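Local coordinates for protein CD8 alpha antigen (Sus scrofa, PDB 5EDX) that probably serves as a T-cell co-receptor, pairing with a second copy as an immunoglobulin-type homodimer that recognises MHC class I, at residues Gly15-Leu20 / Tyr78-Arg83. Numbering follows the deposited sequence.
Sequences GETVKL and YLILHR
V18 and L20 pair with L81 and L79 in antiparallel register, each as a hydrogen-bonded pair. Four backbone bonds join them and make this ladder the tight part of the contact. The straightest runs from L20 N to L79 O, at 2.8 Å and 175°. All four side chains are buried on one face but touch only lightly across the pair. V18 CB meets L81 CD1 at 4.1 Å; L20 CD1 and L79 CD2 come no nearer than 4.3 Å.

The other face is the solvent side. K19 and T17 are exposed there, while I80 is buried. K19 CG, anti to the backbone N (chi1 180°), lies against I80 CG1 at 4.1 Å. The extended chain beyond carries K19 CE to within 3.4 Å of Y78 CD1. K19 NZ sits over the Y78 ring face, 4.8 Å from its centroid, in a cation-pi contact. It also hydrogen-bonds Y71.

Past the strand ends, T17 OG1 donates to H82 O at 2.9 Å, tilted from the carbonyl plane. A water donates to both G15 O and H82 O.

This is an inner pair of one sheet of the V-set sandwich. Strand 68-73 flanks 76-81, and strand 3-5 flanks 18-24. L20 and L79 reach W35 and Y92 of the opposing sheet; L81 also touches Y92.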
ATOM      1  N   GLY A  15     -24.271  -6.019   9.387  1.00 16.09           N
ATOM      2  CA  GLY A  15     -25.024  -6.975   8.593  1.00 17.46           C
ATOM      3  C   GLY A  15     -25.399  -6.502   7.200  1.00 18.77           C
ATOM      4  O   GLY A  15     -25.918  -7.278   6.398  1.00 20.99           O
ATOM      5  N   GLU A  16     -25.137  -5.232   6.908  1.00 16.74           N
ATOM      6  CA  GLU A  16     -25.469  -4.654   5.608  1.00 19.81           C
ATOM      7  C   GLU A  16     -24.492  -5.111   4.528  1.00 18.42           C
ATOM      8  O   GLU A  16     -23.354  -5.471   4.819  1.00 16.11           O
ATOM      9  CB  GLU A  16     -25.463  -3.126   5.694  1.00 20.18           C
ATOM     10  CG  GLU A  16     -25.718  -2.425   4.368  1.00 29.77           C
ATOM     11  CD  GLU A  16     -25.678  -0.913   4.484  1.00 43.85           C
ATOM     12  OE1 GLU A  16     -25.765  -0.399   5.623  1.00 37.48           O
ATOM     13  OE2 GLU A  16     -25.564  -0.242   3.433  1.00 41.71           O
ATOM     14  N   THR A  17     -24.944  -5.097   3.280  1.00 14.27           N
ATOM     15  CA  THR A  17     -24.077  -5.405   2.149  1.00 13.70           C
ATOM     16  C   THR A  17     -23.537  -4.103   1.572  1.00 16.80           C
ATOM     17  O   THR A  17     -24.312  -3.204   1.226  1.00 17.46           O
ATOM     18  CB  THR A  17     -24.844  -6.178   1.065  1.00 15.36           C
ATOM     19  OG1 THR A  17     -25.396  -7.371   1.638  1.00 16.16           O
ATOM     20  CG2 THR A  17     -23.927  -6.543  -0.104  1.00 14.69           C
ATOM     21  N   VAL A  18     -22.211  -3.995   1.489  1.00 13.80           N
ATOM     22  CA  VAL A  18     -21.556  -2.813   0.934  1.00 14.92           C
ATOM     23  C   VAL A  18     -20.802  -3.197  -0.336  1.00 13.45           C
ATOM     24  O   VAL A  18     -20.062  -4.177  -0.346  1.00 12.63           O
ATOM     25  CB  VAL A  18     -20.568  -2.199   1.954  1.00 12.78           C
ATOM     26  CG1 VAL A  18     -19.808  -1.032   1.348  1.00 14.31           C
ATOM     27  CG2 VAL A  18     -21.308  -1.754   3.203  1.00 16.07           C
ATOM     28  N   LYS A  19     -20.995  -2.432  -1.406  1.00  9.81           N
ATOM     29  CA  LYS A  19     -20.314  -2.715  -2.668  1.00 12.57           C
ATOM     30  C   LYS A  19     -19.473  -1.516  -3.099  1.00 13.10           C
ATOM     31  O   LYS A  19     -19.991  -0.406  -3.251  1.00 13.20           O
ATOM     32  CB  LYS A  19     -21.328  -3.084  -3.754  1.00 15.70           C
ATOM     33  CG  LYS A  19     -20.710  -3.395  -5.115  1.00 15.66           C
ATOM     34  CD  LYS A  19     -21.728  -4.113  -5.989  1.00 20.73           C
ATOM     35  CE  LYS A  19     -21.119  -4.561  -7.303  1.00 22.50           C
ATOM     36  NZ  LYS A  19     -22.071  -5.428  -8.056  1.00 23.77           N
ATOM     37  N   LEU A  20     -18.175  -1.745  -3.275  1.00 10.15           N
ATOM     38  CA  LEU A  20     -17.239  -0.693  -3.653  1.00 11.06           C
ATOM     39  C   LEU A  20     -16.747  -0.910  -5.078  1.00 13.64           C
ATOM     40  O   LEU A  20     -16.665  -2.046  -5.533  1.00 11.41           O
ATOM     41  CB  LEU A  20     -16.035  -0.707  -2.714  1.00 11.75           C
ATOM     42  CG  LEU A  20     -16.331  -0.663  -1.215  1.00  8.10           C
ATOM     43  CD1 LEU A  20     -15.014  -0.729  -0.434  1.00 11.63           C
ATOM     44  CD2 LEU A  20     -17.130   0.582  -0.844  1.00 11.65           C
ATOM     45  N   TYR A  78     -14.659  -4.637  -8.395  1.00 10.42           N
ATOM     46  CA  TYR A  78     -15.600  -4.481  -7.300  1.00  9.11           C
ATOM     47  C   TYR A  78     -15.159  -5.264  -6.081  1.00  8.71           C
ATOM     48  O   TYR A  78     -14.543  -6.321  -6.205  1.00 10.15           O
ATOM     49  CB  TYR A  78     -16.989  -4.967  -7.719  1.00 11.62           C
ATOM     50  CG  TYR A  78     -17.587  -4.178  -8.855  1.00 13.53           C
ATOM     51  CD1 TYR A  78     -18.362  -3.055  -8.611  1.00 15.12           C
ATOM     52  CD2 TYR A  78     -17.372  -4.556 -10.172  1.00 14.05           C
ATOM     53  CE1 TYR A  78     -18.915  -2.323  -9.658  1.00 17.48           C
ATOM     54  CE2 TYR A  78     -17.922  -3.832 -11.226  1.00 15.70           C
ATOM     55  CZ  TYR A  78     -18.692  -2.720 -10.958  1.00 19.05           C
ATOM     56  OH  TYR A  78     -19.234  -1.998 -12.003  1.00 18.39           O
ATOM     57  N   LEU A  79     -15.491  -4.732  -4.909  1.00 11.01           N
ATOM     58  CA  LEU A  79     -15.319  -5.448  -3.650  1.00  9.36           C
ATOM     59  C   LEU A  79     -16.667  -5.442  -2.956  1.00 11.40           C
ATOM     60  O   LEU A  79     -17.330  -4.409  -2.888  1.00 12.72           O
ATOM     61  CB  LEU A  79     -14.294  -4.740  -2.765  1.00  8.28           C
ATOM     62  CG  LEU A  79     -13.874  -5.511  -1.513  1.00  9.98           C
ATOM     63  CD1 LEU A  79     -12.959  -6.664  -1.886  1.00 11.98           C
ATOM     64  CD2 LEU A  79     -13.189  -4.592  -0.516  1.00 10.68           C
ATOM     65  N   ILE A  80     -17.080  -6.595  -2.443  1.00  8.79           N
ATOM     66  CA  ILE A  80     -18.361  -6.678  -1.766  1.00  9.40           C
ATOM     67  C   ILE A  80     -18.154  -7.123  -0.328  1.00  8.73           C
ATOM     68  O   ILE A  80     -17.592  -8.181  -0.078  1.00 10.76           O
ATOM     69  CB  ILE A  80     -19.311  -7.662  -2.464  1.00 10.24           C
ATOM     70  CG1 ILE A  80     -19.654  -7.172  -3.878  1.00 12.27           C
ATOM     71  CG2 ILE A  80     -20.586  -7.823  -1.644  1.00 13.41           C
ATOM     72  CD1 ILE A  80     -18.678  -7.620  -4.928  1.00 19.89           C
ATOM     73  N   LEU A  81     -18.584  -6.292   0.612  1.00  9.50           N
ATOM     74  CA  LEU A  81     -18.608  -6.674   2.017  1.00 11.08           C
ATOM     75  C   LEU A  81     -20.028  -7.180   2.254  1.00 11.44           C
ATOM     76  O   LEU A  81     -20.969  -6.394   2.355  1.00 12.21           O
ATOM     77  CB  LEU A  81     -18.299  -5.469   2.902  1.00 10.93           C
ATOM     78  CG  LEU A  81     -17.078  -4.625   2.512  1.00 12.58           C
ATOM     79  CD1 LEU A  81     -16.958  -3.409   3.420  1.00 12.66           C
ATOM     80  CD2 LEU A  81     -15.796  -5.450   2.539  1.00 12.70           C
ATOM     81  N   HIS A  82     -20.178  -8.499   2.304  1.00 11.65           N
ATOM     82  CA  HIS A  82     -21.499  -9.127   2.235  1.00 13.56           C
ATOM     83  C   HIS A  82     -22.382  -8.945   3.455  1.00 14.06           C
ATOM     84  O   HIS A  82     -23.608  -8.854   3.334  1.00 17.36           O
ATOM     85  CB  HIS A  82     -21.350 -10.616   1.932  1.00 13.79           C
ATOM     86  CG  HIS A  82     -20.995 -10.899   0.507  1.00 14.02           C
ATOM     87  ND1 HIS A  82     -19.704 -11.141   0.095  1.00 19.80           N
ATOM     88  CD2 HIS A  82     -21.765 -10.956  -0.605  1.00 11.55           C
ATOM     89  CE1 HIS A  82     -19.693 -11.348  -1.213  1.00 13.08           C
ATOM     90  NE2 HIS A  82     -20.931 -11.236  -1.660  1.00 20.28           N
ATOM     91  N   ARG A  83     -21.762  -8.917   4.628  1.00 12.85           N
ATOM     92  CA  ARG A  83     -22.496  -8.911   5.880  1.00 14.22           C
ATOM     93  C   ARG A  83     -21.650  -8.117   6.860  1.00 12.32           C
ATOM     94  O   ARG A  83     -20.930  -8.680   7.686  1.00 13.16           O
ATOM     95  CB  ARG A  83     -22.683 -10.355   6.366  1.00 20.25           C
ATOM     96  CG  ARG A  83     -24.011 -10.639   7.044  1.00 29.04           C
ATOM     97  CD  ARG A  83     -24.222 -12.143   7.226  1.00 18.71           C
ATOM     98  NE  ARG A  83     -25.090 -12.717   6.201  1.00 18.00           N
ATOM     99  CZ  ARG A  83     -25.311 -14.020   6.051  1.00 16.20           C
ATOM    100  NH1 ARG A  83     -24.715 -14.895   6.854  1.00 16.17           N
ATOM    101  NH2 ARG A  83     -26.121 -14.455   5.097  1.00 17.97           N
TER
HETATM  102  O   HOH W   1     -25.761  -9.322   4.832  1.00 40.16           O